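Local structure of separin (Saccharomyces cerevisiae, 5U1T) at residues 1406-1418 against 1456-1470. The protein cleaves the MCD1/SCC1 subunit of cohesin as a caspase-like cysteine protease so that sister chromatids can separate at the onset of anaphase. Residues are numbered along the deposited sequence; the frame is centred on the assembly and turned at random.
Sequences VTIEDNISMILNP and LLKMLQNSNLFVYIG
Ile-1415 and Met-1459 meet where helix 1453-1461 packs on one face of the paired parallel strands 1412-1416 and 1465-1469. Ile-1415 CD1 touches Met-1459 SD at 3.9 Å and lies 3.8 Å from both CE1 and CZ of Phe-1466. It also reaches Leu-1456 CD2. In Ile-1415, CG1 is anti to the carbonyl carbon (chi1 -58°), which carries CD1 toward Met-1459 and Phe-1466. CG2, anti to the backbone N, lies 3.8 Å from Tyr-1468 CD2. Pro-1418 CG meets the same ring at CE2. The thioether of Met-1459 runs extended beyond CG, and its CE comes 3.6 Å from Met-1414 O. Its CG and SD pack along Ser-1413. With Met-1459 cut back to an alanine, a gap is likely to open against Ser-1413 and Ile-1415. The other face carries Met-1414 beside Val-1467 and Leu-1416 beside Ile-1469, each pair pointing the same way. Helix 1423-1436 covers this face, with Phe-1433 on Met-1414 and Val-1467.

Ser-1413 N gives a backbone bond of 2.8 Å to Leu-1465 O, and Val-1467 N returns one to Ser-1413 O. Ile-1415 repeats the pattern with Val-1467 O and Ile-1469 N. Asn-1417 N closes the row on Ile-1469 O. Asn-1417 OD1 accepts from Leu-1422 N. Strand 1444-1447 bonds to the far edge of 1412-1416, and 1492-1494 follows 1465-1469.

Helices on both faces of this mainly parallel sheet match the caspase-like fold. Gly-1470 ends the segment about 7 Å from the side chain of Cys-1497, the probable nucleophile. Apolar side chains thus join helices to both faces, while backbone hydrogen bonds set the strand register.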
ATOM      1  N   VAL A1406      51.583  23.760  11.938  1.00 75.80           N
ATOM      2  CA  VAL A1406      50.392  24.271  12.561  1.00 78.71           C
ATOM      3  C   VAL A1406      50.823  25.274  13.589  1.00 85.81           C
ATOM      4  O   VAL A1406      51.570  24.926  14.478  1.00 86.89           O
ATOM      5  CB  VAL A1406      49.730  23.169  13.370  1.00 81.31           C
ATOM      6  CG1 VAL A1406      48.306  23.530  13.714  1.00 80.52           C
ATOM      7  CG2 VAL A1406      49.794  21.863  12.625  1.00 79.40           C
ATOM      8  N   THR A1407      50.343  26.506  13.492  1.00 88.15           N
ATOM      9  CA  THR A1407      50.701  27.567  14.431  1.00 85.32           C
ATOM     10  C   THR A1407      49.856  27.494  15.686  1.00 81.75           C
ATOM     11  O   THR A1407      48.660  27.198  15.657  1.00 87.87           O
ATOM     12  CB  THR A1407      50.546  28.978  13.830  1.00 82.63           C
ATOM     13  OG1 THR A1407      49.225  29.138  13.282  1.00 84.89           O
ATOM     14  CG2 THR A1407      51.615  29.235  12.765  1.00 85.71           C
ATOM     15  N   ILE A1408      50.499  27.828  16.787  1.00 81.76           N
ATOM     16  CA  ILE A1408      49.995  27.525  18.098  1.00 86.87           C
ATOM     17  C   ILE A1408      49.959  28.832  18.890  1.00 97.71           C
ATOM     18  O   ILE A1408      49.704  28.852  20.089  1.00 97.06           O
ATOM     19  CB  ILE A1408      50.900  26.460  18.732  1.00 85.78           C
ATOM     20  CG1 ILE A1408      50.378  25.952  20.071  1.00 87.71           C
ATOM     21  CG2 ILE A1408      52.345  26.973  18.819  1.00 90.42           C
ATOM     22  CD1 ILE A1408      51.429  25.108  20.793  1.00 91.64           C
ATOM     23  N   GLU A1409      50.186  29.939  18.192  1.00101.35           N
ATOM     24  CA  GLU A1409      50.362  31.223  18.857  1.00105.04           C
ATOM     25  C   GLU A1409      49.061  31.962  19.108  1.00103.15           C
ATOM     26  O   GLU A1409      49.077  33.010  19.746  1.00102.78           O
ATOM     27  CB  GLU A1409      51.305  32.114  18.048  1.00111.48           C
ATOM     28  CG  GLU A1409      52.747  31.612  17.992  1.00115.08           C
ATOM     29  CD  GLU A1409      53.660  32.475  17.119  1.00130.28           C
ATOM     30  OE1 GLU A1409      53.129  33.364  16.398  1.00138.35           O
ATOM     31  OE2 GLU A1409      54.898  32.267  17.138  1.00132.60           O
ATOM     32  N   ASP A1410      47.947  31.418  18.611  1.00106.14           N
ATOM     33  CA  ASP A1410      46.605  31.945  18.903  1.00104.16           C
ATOM     34  C   ASP A1410      45.464  31.076  18.364  1.00102.07           C
ATOM     35  O   ASP A1410      45.680  30.121  17.613  1.00 98.17           O
ATOM     36  CB  ASP A1410      46.444  33.362  18.349  1.00104.48           C
ATOM     37  CG  ASP A1410      46.920  33.491  16.912  1.00106.23           C
ATOM     38  OD1 ASP A1410      46.614  32.598  16.089  1.00107.69           O
ATOM     39  OD2 ASP A1410      47.605  34.497  16.611  1.00109.53           O
ATOM     40  N   ASN A1411      44.248  31.438  18.753  1.00 99.02           N
ATOM     41  CA  ASN A1411      43.039  30.761  18.304  1.00 98.44           C
ATOM     42  C   ASN A1411      43.025  29.258  18.540  1.00 93.04           C
ATOM     43  O   ASN A1411      42.665  28.492  17.646  1.00 89.24           O
ATOM     44  CB  ASN A1411      42.804  31.033  16.821  1.00 98.82           C
ATOM     45  CG  ASN A1411      41.769  32.107  16.592  1.00104.74           C
ATOM     46  OD1 ASN A1411      42.084  33.178  16.080  1.00107.45           O
ATOM     47  ND2 ASN A1411      40.522  31.832  16.982  1.00107.58           N
ATOM     48  N   ILE A1412      43.397  28.841  19.746  1.00 88.17           N
ATOM     49  CA  ILE A1412      43.332  27.429  20.110  1.00 85.19           C
ATOM     50  C   ILE A1412      42.173  27.155  21.105  1.00 84.37           C
ATOM     51  O   ILE A1412      41.981  27.892  22.078  1.00 81.16           O
ATOM     52  CB  ILE A1412      44.702  26.954  20.669  1.00 80.80           C
ATOM     53  CG1 ILE A1412      45.082  27.710  21.937  1.00 86.33           C
ATOM     54  CG2 ILE A1412      45.784  27.080  19.619  1.00 89.29           C
ATOM     55  CD1 ILE A1412      44.810  26.959  23.187  1.00 87.27           C
ATOM     56  N   SER A1413      41.389  26.112  20.827  1.00 84.24           N
ATOM     57  CA  SER A1413      40.210  25.755  21.632  1.00 80.48           C
ATOM     58  C   SER A1413      40.490  24.573  22.547  1.00 77.24           C
ATOM     59  O   SER A1413      41.260  23.678  22.199  1.00 80.03           O
ATOM     60  CB  SER A1413      39.008  25.409  20.740  1.00 72.91           C
ATOM     61  OG  SER A1413      38.676  26.457  19.851  1.00 75.13           O
ATOM     62  N   MET A1414      39.852  24.564  23.710  1.00 73.01           N
ATOM     63  CA  MET A1414      39.981  23.439  24.616  1.00 70.61           C
ATOM     64  C   MET A1414      38.730  23.217  25.416  1.00 78.55           C
ATOM     65  O   MET A1414      37.990  24.151  25.723  1.00 86.89           O
ATOM     66  CB  MET A1414      41.151  23.637  25.554  1.00 76.38           C
ATOM     67  CG  MET A1414      41.484  25.076  25.770  1.00 91.62           C
ATOM     68  SD  MET A1414      43.172  25.229  26.341  1.00 95.59           S
ATOM     69  CE  MET A1414      43.920  23.929  25.367  1.00 90.88           C
ATOM     70  N   ILE A1415      38.501  21.955  25.744  1.00 73.35           N
ATOM     71  CA  ILE A1415      37.367  21.543  26.547  1.00 73.99           C
ATOM     72  C   ILE A1415      37.908  20.612  27.628  1.00 74.26           C
ATOM     73  O   ILE A1415      38.675  19.703  27.334  1.00 77.77           O
ATOM     74  CB  ILE A1415      36.295  20.855  25.683  1.00 72.25           C
ATOM     75  CG1 ILE A1415      35.828  21.808  24.580  1.00 67.82           C
ATOM     76  CG2 ILE A1415      35.136  20.380  26.531  1.00 70.55           C
ATOM     77  CD1 ILE A1415      34.888  21.201  23.598  1.00 69.69           C
ATOM     78  N   LEU A1416      37.548  20.854  28.881  1.00 73.16           N
ATOM     79  CA  LEU A1416      38.127  20.089  29.980  1.00 75.11           C
ATOM     80  C   LEU A1416      37.070  19.628  30.972  1.00 73.74           C
ATOM     81  O   LEU A1416      36.431  20.455  31.613  1.00 82.11           O
ATOM     82  CB  LEU A1416      39.182  20.927  30.697  1.00 83.63           C
ATOM     83  CG  LEU A1416      39.972  20.220  31.792  1.00 82.86           C
ATOM     84  CD1 LEU A1416      40.590  18.956  31.231  1.00 79.83           C
ATOM     85  CD2 LEU A1416      41.048  21.142  32.353  1.00 84.31           C
ATOM     86  N   ASN A1417      36.881  18.313  31.089  1.00 72.95           N
ATOM     87  CA  ASN A1417      35.941  17.738  32.056  1.00 75.40           C
ATOM     88  C   ASN A1417      34.531  18.306  31.866  1.00 79.15           C
ATOM     89  O   ASN A1417      33.948  18.859  32.797  1.00 77.19           O
ATOM     90  CB  ASN A1417      36.455  17.992  33.490  1.00 77.58           C
ATOM     91  CG  ASN A1417      35.610  17.320  34.571  1.00 76.33           C
ATOM     92  OD1 ASN A1417      34.879  16.375  34.309  1.00 80.53           O
ATOM     93  ND2 ASN A1417      35.730  17.810  35.799  1.00 79.89           N
ATOM     94  N   PRO A1418      33.963  18.149  30.654  1.00 82.73           N
ATOM     95  CA  PRO A1418      32.707  18.828  30.312  1.00 76.53           C
ATOM     96  C   PRO A1418      31.535  18.313  31.119  1.00 75.71           C
ATOM     97  O   PRO A1418      30.402  18.672  30.830  1.00 87.52           O
ATOM     98  CB  PRO A1418      32.502  18.491  28.824  1.00 77.56           C
ATOM     99  CG  PRO A1418      33.736  17.760  28.383  1.00 76.44           C
ATOM    100  CD  PRO A1418      34.346  17.179  29.615  1.00 80.58           C
ATOM    101  N   LEU A1456      31.042  24.583  20.021  1.00 82.69           N
ATOM    102  CA  LEU A1456      32.173  23.761  19.616  1.00 85.17           C
ATOM    103  C   LEU A1456      32.143  23.545  18.105  1.00 82.13           C
ATOM    104  O   LEU A1456      33.158  23.218  17.507  1.00 81.20           O
ATOM    105  CB  LEU A1456      32.237  22.430  20.381  1.00 82.75           C
ATOM    106  CG  LEU A1456      31.026  21.543  20.616  1.00 84.28           C
ATOM    107  CD1 LEU A1456      30.420  21.193  19.300  1.00 83.08           C
ATOM    108  CD2 LEU A1456      31.440  20.284  21.362  1.00 78.62           C
ATOM    109  N   LEU A1457      30.985  23.748  17.484  1.00 79.28           N
ATOM    110  CA  LEU A1457      30.949  23.770  16.033  1.00 76.86           C
ATOM    111  C   LEU A1457      31.786  24.945  15.533  1.00 76.37           C
ATOM    112  O   LEU A1457      32.477  24.839  14.525  1.00 73.02           O
ATOM    113  CB  LEU A1457      29.514  23.855  15.517  1.00 75.87           C
ATOM    114  CG  LEU A1457      28.818  22.494  15.467  1.00 79.23           C
ATOM    115  CD1 LEU A1457      27.449  22.621  14.872  1.00 78.31           C
ATOM    116  CD2 LEU A1457      29.628  21.487  14.672  1.00 76.30           C
ATOM    117  N   LYS A1458      31.737  26.064  16.251  1.00 86.79           N
ATOM    118  CA  LYS A1458      32.544  27.216  15.866  1.00 85.41           C
ATOM    119  C   LYS A1458      33.958  26.962  16.360  1.00 81.81           C
ATOM    120  O   LYS A1458      34.920  27.339  15.701  1.00 84.24           O
ATOM    121  CB  LYS A1458      31.942  28.547  16.396  1.00 87.00           C
ATOM    122  CG  LYS A1458      32.493  29.147  17.712  1.00 88.57           C
ATOM    123  CD  LYS A1458      31.670  30.385  18.134  1.00 91.07           C
ATOM    124  CE  LYS A1458      30.159  30.125  17.920  1.00 98.14           C
ATOM    125  NZ  LYS A1458      29.185  31.120  18.506  1.00 97.40           N
ATOM    126  N   MET A1459      34.092  26.276  17.489  1.00 76.90           N
ATOM    127  CA  MET A1459      35.420  25.885  17.950  1.00 77.10           C
ATOM    128  C   MET A1459      36.151  25.083  16.887  1.00 80.44           C
ATOM    129  O   MET A1459      37.297  25.367  16.567  1.00 83.55           O
ATOM    130  CB  MET A1459      35.339  25.057  19.225  1.00 75.50           C
ATOM    131  CG  MET A1459      35.362  25.851  20.503  1.00 70.57           C
ATOM    132  SD  MET A1459      35.470  24.703  21.886  1.00 84.53           S
ATOM    133  CE  MET A1459      36.102  25.796  23.167  1.00 80.96           C
ATOM    134  N   LEU A1460      35.473  24.085  16.336  1.00 78.87           N
ATOM    135  CA  LEU A1460      36.096  23.184  15.378  1.00 77.04           C
ATOM    136  C   LEU A1460      36.521  23.889  14.106  1.00 78.64           C
ATOM    137  O   LEU A1460      37.621  23.660  13.609  1.00 82.17           O
ATOM    138  CB  LEU A1460      35.155  22.037  15.023  1.00 75.11           C
ATOM    139  CG  LEU A1460      34.904  21.064  16.163  1.00 71.02           C
ATOM    140  CD1 LEU A1460      33.677  20.206  15.866  1.00 68.01           C
ATOM    141  CD2 LEU A1460      36.143  20.223  16.406  1.00 72.04           C
ATOM    142  N   GLN A1461      35.651  24.737  13.574  1.00 76.27           N
ATOM    143  CA  GLN A1461      35.903  25.324  12.269  1.00 81.02           C
ATOM    144  C   GLN A1461      36.685  26.607  12.374  1.00 81.12           C
ATOM    145  O   GLN A1461      36.995  27.215  11.357  1.00 80.82           O
ATOM    146  CB  GLN A1461      34.595  25.595  11.533  1.00 79.11           C
ATOM    147  CG  GLN A1461      33.765  24.368  11.230  1.00 80.51           C
ATOM    148  CD  GLN A1461      32.349  24.740  10.860  1.00 77.64           C
ATOM    149  OE1 GLN A1461      32.121  25.664  10.092  1.00 84.32           O
ATOM    150  NE2 GLN A1461      31.389  24.037  11.432  1.00 79.44           N
ATOM    151  N   ASN A1462      36.998  27.028  13.596  1.00 78.04           N
ATOM    152  CA  ASN A1462      37.675  28.312  13.800  1.00 89.26           C
ATOM    153  C   ASN A1462      38.845  28.248  14.774  1.00 87.24           C
ATOM    154  O   ASN A1462      39.125  29.231  15.473  1.00 89.11           O
ATOM    155  CB  ASN A1462      36.678  29.379  14.283  1.00 87.40           C
ATOM    156  CG  ASN A1462      35.693  29.787  13.203  1.00 87.71           C
ATOM    157  OD1 ASN A1462      34.542  29.353  13.190  1.00 87.82           O
ATOM    158  ND2 ASN A1462      36.151  30.617  12.278  1.00 93.81           N
ATOM    159  N   SER A1463      39.521  27.102  14.818  1.00 83.59           N
ATOM    160  CA  SER A1463      40.684  26.930  15.685  1.00 82.71           C
ATOM    161  C   SER A1463      41.903  26.439  14.915  1.00 83.95           C
ATOM    162  O   SER A1463      41.774  25.678  13.953  1.00 85.53           O
ATOM    163  CB  SER A1463      40.372  25.944  16.813  1.00 79.79           C
ATOM    164  OG  SER A1463      39.160  26.272  17.467  1.00 81.31           O
ATOM    165  N   ASN A1464      43.086  26.869  15.342  1.00 86.75           N
ATOM    166  CA  ASN A1464      44.329  26.286  14.857  1.00 83.34           C
ATOM    167  C   ASN A1464      44.567  24.941  15.528  1.00 79.91           C
ATOM    168  O   ASN A1464      45.276  24.077  15.008  1.00 73.61           O
ATOM    169  CB  ASN A1464      45.506  27.215  15.120  1.00 84.54           C
ATOM    170  CG  ASN A1464      45.436  28.481  14.303  1.00 87.85           C
ATOM    171  OD1 ASN A1464      45.618  29.586  14.826  1.00 92.54           O
ATOM    172  ND2 ASN A1464      45.158  28.332  13.012  1.00 78.74           N
ATOM    173  N   LEU A1465      43.968  24.781  16.702  1.00 79.15           N
ATOM    174  CA  LEU A1465      44.052  23.539  17.445  1.00 75.48           C
ATOM    175  C   LEU A1465      42.796  23.309  18.270  1.00 77.42           C
ATOM    176  O   LEU A1465      42.314  24.211  18.950  1.00 79.15           O
ATOM    177  CB  LEU A1465      45.270  23.546  18.356  1.00 76.07           C
ATOM    178  CG  LEU A1465      45.314  22.360  19.312  1.00 79.62           C
ATOM    179  CD1 LEU A1465      45.432  21.068  18.527  1.00 79.16           C
ATOM    180  CD2 LEU A1465      46.459  22.501  20.283  1.00 79.95           C
ATOM    181  N   PHE A1466      42.265  22.097  18.203  1.00 70.56           N
ATOM    182  CA  PHE A1466      41.157  21.713  19.059  1.00 73.74           C
ATOM    183  C   PHE A1466      41.561  20.585  20.001  1.00 70.26           C
ATOM    184  O   PHE A1466      41.970  19.522  19.545  1.00 71.76           O
ATOM    185  CB  PHE A1466      39.962  21.279  18.221  1.00 72.20           C
ATOM    186  CG  PHE A1466      38.824  20.775  19.037  1.00 71.30           C
ATOM    187  CD1 PHE A1466      37.939  21.656  19.625  1.00 72.86           C
ATOM    188  CD2 PHE A1466      38.644  19.422  19.236  1.00 71.98           C
ATOM    189  CE1 PHE A1466      36.892  21.193  20.389  1.00 74.05           C
ATOM    190  CE2 PHE A1466      37.599  18.953  20.003  1.00 72.31           C
ATOM    191  CZ  PHE A1466      36.720  19.835  20.573  1.00 72.34           C
ATOM    192  N   VAL A1467      41.464  20.798  21.311  1.00 66.95           N
ATOM    193  CA  VAL A1467      41.758  19.708  22.241  1.00 69.13           C
ATOM    194  C   VAL A1467      40.592  19.490  23.208  1.00 72.03           C
ATOM    195  O   VAL A1467      39.976  20.441  23.677  1.00 73.70           O
ATOM    196  CB  VAL A1467      43.089  19.944  23.008  1.00 69.12           C
ATOM    197  CG1 VAL A1467      43.839  21.120  22.423  1.00 70.37           C
ATOM    198  CG2 VAL A1467      42.871  20.102  24.503  1.00 68.69           C
ATOM    199  N   TYR A1468      40.279  18.219  23.464  1.00 74.57           N
ATOM    200  CA  TYR A1468      39.083  17.825  24.205  1.00 71.58           C
ATOM    201  C   TYR A1468      39.377  16.702  25.189  1.00 70.34           C
ATOM    202  O   TYR A1468      39.824  15.646  24.789  1.00 72.46           O
ATOM    203  CB  TYR A1468      37.986  17.388  23.232  1.00 68.76           C
ATOM    204  CG  TYR A1468      36.770  16.715  23.859  1.00 77.36           C
ATOM    205  CD1 TYR A1468      36.736  15.337  24.075  1.00 75.71           C
ATOM    206  CD2 TYR A1468      35.649  17.448  24.203  1.00 72.70           C
ATOM    207  CE1 TYR A1468      35.622  14.719  24.633  1.00 74.72           C
ATOM    208  CE2 TYR A1468      34.530  16.838  24.759  1.00 75.19           C
ATOM    209  CZ  TYR A1468      34.521  15.475  24.968  1.00 77.18           C
ATOM    210  OH  TYR A1468      33.407  14.878  25.519  1.00 75.78           O
ATOM    211  N   ILE A1469      39.098  16.926  26.469  1.00 69.54           N
ATOM    212  CA  ILE A1469      39.265  15.892  27.489  1.00 72.12           C
ATOM    213  C   ILE A1469      37.935  15.559  28.197  1.00 74.11           C
ATOM    214  O   ILE A1469      37.353  16.388  28.884  1.00 74.91           O
ATOM    215  CB  ILE A1469      40.316  16.317  28.543  1.00 72.07           C
ATOM    216  CG1 ILE A1469      41.594  16.810  27.862  1.00 67.95           C
ATOM    217  CG2 ILE A1469      40.612  15.178  29.503  1.00 65.37           C
ATOM    218  CD1 ILE A1469      42.735  17.023  28.797  1.00 71.73           C
ATOM    219  N   GLY A1470      37.468  14.333  28.031  1.00 73.00           N
ATOM    220  CA  GLY A1470      36.216  13.896  28.617  1.00 75.51           C
ATOM    221  C   GLY A1470      35.801  12.677  27.826  1.00 76.62           C
ATOM    222  O   GLY A1470      36.574  12.234  26.979  1.00 78.87           O
TER